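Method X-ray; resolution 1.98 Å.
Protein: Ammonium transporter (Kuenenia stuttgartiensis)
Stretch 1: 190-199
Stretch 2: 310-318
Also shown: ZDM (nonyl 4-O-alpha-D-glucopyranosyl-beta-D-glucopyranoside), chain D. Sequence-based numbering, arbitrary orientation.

Stretch 1, residues 190-199: DKYNPDGSSN
Stretch 2 310-318: IEKTLKIDD

One of two 2.6 Å bonds between the stretches is a salt bridge: K191 NZ donates to E311 OE2 at 2.6 Å. The lysine chain is t at chi1, bends at chi2 (p, 59°) and then runs straight through chi3 and chi4 (both t) to the carboxylate, and E311, with chi1 and chi2 both t, brings its end nearer although its CB points sideways. The ammonium also donates from K191 NZ to N199 O (2.9 Å) and, weakly, to water 1 (3.2 Å from NZ), which in turn donates to D317 OD1 (2.7 Å from the water oxygen). D317, chi1 t, packs its OD1 3.6 Å from K191 CD.

The second bond runs from Y192 OH to E311 O, 2.6 Å. Tyrosine (chi1 m, chi2 -64°) suits this site because its hydroxyl reaches a backbone carbonyl near the ring plane while one face receives K315. K315 CD lies 4.0 Å from the centroid of the Y192 ring, 10° off the normal, a CH-pi contact. The K315 ammonium donates to K312 O (K315 NZ to K312 O, 2.8 Å).

Stretch 2 is helical over 310-312; K315, at phi/psi 56/40, is the first residue to leave helical angles, and I316 N donates to I310 O (3.0 Å). Stretch 1 lacks regular structure but folds back on itself: N199 N donates to K191 O and N193 N to S197 O, both 2.8 Å, around a type I turn, N193 to G196. Its G196 (85/-6) suits glycine, since a CB would jam against the preceding carbonyl; G196 O lies 3.0 Å from K315 CE. N193 ND2 braces the loop through S197 OG (2.8 Å) and N199 OD1 (2.9 Å).

Three CA pairs set the register: K191 CA to D317 CA 7.4 Å, Y192 CA to K315 CA 8.3 Å, S198 CA to K312 CA 6.6 Å. Small S198 (chi1 m) points toward the helix, with CB 3.6 Å from E311 OE2 and OG 3.7 Å from K312 CG. Together the stretches bury 419 Å².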

# COMPACT_ATOMS: atom_id res chain seq x y z
N ASP A 190 29.19 -17.52 -9.64
CA ASP A 190 29.82 -18.18 -8.44
C ASP A 190 28.82 -18.98 -7.63
O ASP A 190 28.97 -19.09 -6.43
CB ASP A 190 30.39 -17.09 -7.56
CG ASP A 190 29.49 -15.84 -7.56
OD1 ASP A 190 28.33 -15.95 -8.12
OD2 ASP A 190 29.98 -14.77 -7.10
N LYS A 191 27.76 -19.53 -8.26
CA LYS A 191 26.75 -20.18 -7.44
C LYS A 191 27.26 -21.53 -6.89
O LYS A 191 27.00 -21.89 -5.73
CB LYS A 191 25.46 -20.40 -8.27
CG LYS A 191 24.38 -21.24 -7.57
CD LYS A 191 23.95 -20.61 -6.25
CE LYS A 191 22.97 -21.52 -5.53
NZ LYS A 191 22.51 -20.92 -4.24
N TYR A 192 27.86 -22.32 -7.79
CA TYR A 192 28.25 -23.68 -7.41
C TYR A 192 29.74 -23.83 -7.35
O TYR A 192 30.42 -23.30 -8.19
CB TYR A 192 27.69 -24.66 -8.41
CG TYR A 192 26.17 -24.63 -8.43
CD1 TYR A 192 25.44 -25.00 -7.31
CD2 TYR A 192 25.47 -24.17 -9.54
CE1 TYR A 192 24.04 -24.94 -7.29
CE2 TYR A 192 24.05 -24.14 -9.55
CZ TYR A 192 23.35 -24.55 -8.39
OH TYR A 192 21.96 -24.57 -8.29
N ASN A 193 30.26 -24.54 -6.37
CA ASN A 193 31.71 -24.76 -6.33
C ASN A 193 32.15 -26.00 -7.14
O ASN A 193 31.33 -26.83 -7.52
CB ASN A 193 32.08 -24.90 -4.88
CG ASN A 193 31.71 -23.67 -4.10
OD1 ASN A 193 32.02 -22.57 -4.52
ND2 ASN A 193 31.00 -23.84 -3.02
N PRO A 194 33.47 -26.17 -7.36
CA PRO A 194 33.98 -27.32 -8.11
C PRO A 194 33.61 -28.65 -7.47
O PRO A 194 33.46 -29.65 -8.20
CB PRO A 194 35.48 -27.10 -8.07
CG PRO A 194 35.64 -25.61 -7.87
CD PRO A 194 34.57 -25.32 -6.87
N ASP A 195 33.38 -28.69 -6.14
CA ASP A 195 32.84 -29.93 -5.53
C ASP A 195 31.34 -30.08 -5.61
O ASP A 195 30.76 -31.03 -5.05
CB ASP A 195 33.26 -30.06 -4.09
CG ASP A 195 32.64 -29.01 -3.18
OD1 ASP A 195 32.02 -28.08 -3.71
OD2 ASP A 195 32.78 -29.10 -1.95
N GLY A 196 30.67 -29.20 -6.33
CA GLY A 196 29.21 -29.31 -6.38
C GLY A 196 28.43 -28.65 -5.26
O GLY A 196 27.20 -28.51 -5.37
N SER A 197 29.10 -28.14 -4.24
CA SER A 197 28.40 -27.44 -3.13
C SER A 197 27.88 -26.08 -3.59
O SER A 197 28.37 -25.51 -4.59
CB SER A 197 29.31 -27.25 -1.96
OG SER A 197 30.42 -26.46 -2.30
N SER A 198 26.87 -25.60 -2.88
CA SER A 198 26.11 -24.38 -3.24
C SER A 198 26.55 -23.26 -2.37
O SER A 198 26.60 -23.43 -1.19
CB SER A 198 24.59 -24.54 -3.02
OG SER A 198 24.06 -25.28 -4.07
N ASN A 199 26.83 -22.10 -2.95
CA ASN A 199 27.03 -20.92 -2.16
C ASN A 199 25.75 -20.11 -1.97
O ASN A 199 24.95 -20.04 -2.87
CB ASN A 199 28.02 -20.04 -2.85
CG ASN A 199 29.34 -20.69 -2.99
OD1 ASN A 199 29.84 -21.32 -2.05
ND2 ASN A 199 29.92 -20.56 -4.16
N ILE A 310 15.76 -28.23 -5.86
CA ILE A 310 15.91 -27.52 -7.12
C ILE A 310 17.32 -26.94 -7.17
O ILE A 310 18.03 -26.99 -8.17
CB ILE A 310 14.83 -26.41 -7.23
CG1 ILE A 310 13.46 -27.04 -7.49
CG2 ILE A 310 15.22 -25.39 -8.33
CD1 ILE A 310 12.31 -26.09 -7.17
N GLU A 311 17.70 -26.32 -6.07
CA GLU A 311 18.98 -25.69 -5.95
C GLU A 311 20.18 -26.68 -5.98
O GLU A 311 21.15 -26.42 -6.66
CB GLU A 311 19.05 -24.92 -4.65
CG GLU A 311 20.40 -24.26 -4.44
CD GLU A 311 20.57 -23.74 -3.03
OE1 GLU A 311 19.89 -24.22 -2.12
OE2 GLU A 311 21.42 -22.87 -2.84
N LYS A 312 20.10 -27.75 -5.22
CA LYS A 312 21.26 -28.57 -4.92
C LYS A 312 21.25 -29.92 -5.66
O LYS A 312 22.28 -30.50 -5.89
CB LYS A 312 21.30 -28.84 -3.42
CG LYS A 312 21.62 -27.65 -2.56
CD LYS A 312 21.60 -28.09 -1.12
CE LYS A 312 22.34 -27.08 -0.29
NZ LYS A 312 21.35 -26.07 0.08
N THR A 313 20.09 -30.42 -6.05
CA THR A 313 20.03 -31.64 -6.81
C THR A 313 19.82 -31.33 -8.27
O THR A 313 20.58 -31.86 -9.10
CB THR A 313 18.93 -32.57 -6.30
OG1 THR A 313 19.12 -32.77 -4.92
CG2 THR A 313 18.94 -33.90 -7.04
N LEU A 314 18.86 -30.50 -8.65
CA LEU A 314 18.70 -30.20 -10.08
C LEU A 314 19.75 -29.22 -10.56
O LEU A 314 20.02 -29.08 -11.75
CB LEU A 314 17.28 -29.69 -10.37
CG LEU A 314 16.16 -30.61 -10.00
CD1 LEU A 314 14.87 -29.93 -10.37
CD2 LEU A 314 16.31 -31.84 -10.84
N LYS A 315 20.33 -28.48 -9.63
CA LYS A 315 21.28 -27.42 -9.95
C LYS A 315 20.74 -26.36 -10.90
O LYS A 315 21.42 -25.89 -11.87
CB LYS A 315 22.62 -28.02 -10.38
CG LYS A 315 23.30 -28.64 -9.15
CD LYS A 315 24.78 -28.46 -9.11
CE LYS A 315 25.38 -28.77 -7.75
NZ LYS A 315 24.79 -29.94 -7.06
N ILE A 316 19.48 -26.02 -10.64
CA ILE A 316 18.87 -24.82 -11.28
C ILE A 316 19.02 -23.66 -10.32
O ILE A 316 18.65 -23.78 -9.12
CB ILE A 316 17.42 -25.04 -11.68
CG1 ILE A 316 17.37 -26.24 -12.62
CG2 ILE A 316 16.83 -23.78 -12.35
CD1 ILE A 316 15.98 -26.78 -12.85
N ASP A 317 19.65 -22.60 -10.79
CA ASP A 317 19.91 -21.45 -9.92
C ASP A 317 18.75 -20.42 -10.02
O ASP A 317 18.59 -19.70 -11.05
CB ASP A 317 21.23 -20.80 -10.25
CG ASP A 317 21.61 -19.67 -9.25
OD1 ASP A 317 21.10 -19.55 -8.12
OD2 ASP A 317 22.47 -18.89 -9.62
N ASP A 318 17.99 -20.31 -8.92
CA ASP A 318 16.72 -19.51 -8.87
C ASP A 318 16.85 -18.55 -7.69
O ASP A 318 16.66 -18.93 -6.52
CB ASP A 318 15.61 -20.46 -8.63
CG ASP A 318 14.24 -19.80 -8.55
OD1 ASP A 318 14.10 -18.53 -8.51
OD2 ASP A 318 13.32 -20.65 -8.44
C1 ZDM D . 21.98 -30.22 -14.69
O1 ZDM D . 26.81 -27.24 -13.31
C2 ZDM D . 23.36 -30.12 -14.02
O2 ZDM D . 28.40 -28.20 -10.08
C3 ZDM D . 24.11 -28.75 -13.96
O3 ZDM D . 26.82 -31.01 -13.61
C4 ZDM D . 23.26 -27.59 -14.51
O4 ZDM D . 27.70 -30.62 -10.99
C5 ZDM D . 27.39 -29.73 -13.30
O5 ZDM D . 22.59 -28.05 -15.67
C6 ZDM D . 21.55 -29.02 -15.59
O6 ZDM D . 27.69 -24.72 -12.59
C7 ZDM D . 27.35 -29.49 -11.80
O7 ZDM D . 25.39 -28.80 -14.63
C8 ZDM D . 28.22 -28.29 -11.51
C9 ZDM D . 27.52 -27.04 -12.08
C10 ZDM D . 26.52 -28.58 -13.79
C11 ZDM D . 28.48 -25.90 -12.38
O16 ZDM D . 20.34 -28.24 -15.45
C18 ZDM D . 19.09 -28.70 -14.93
C19 ZDM D . 18.50 -29.86 -15.69
C22 ZDM D . 16.99 -29.75 -15.85
C25 ZDM D . 16.23 -30.80 -15.07
C28 ZDM D . 14.71 -30.56 -15.04
C31 ZDM D . 13.97 -31.23 -16.19
C34 ZDM D . 12.53 -31.53 -15.85
O49 ZDM D . 21.05 -30.68 -13.69
O55 ZDM D . 24.15 -31.07 -14.72
C57 ZDM D . 24.11 -26.39 -14.95
O61 ZDM D . 24.75 -25.84 -13.80
O HOH W 1 19.82 -20.61 -6.03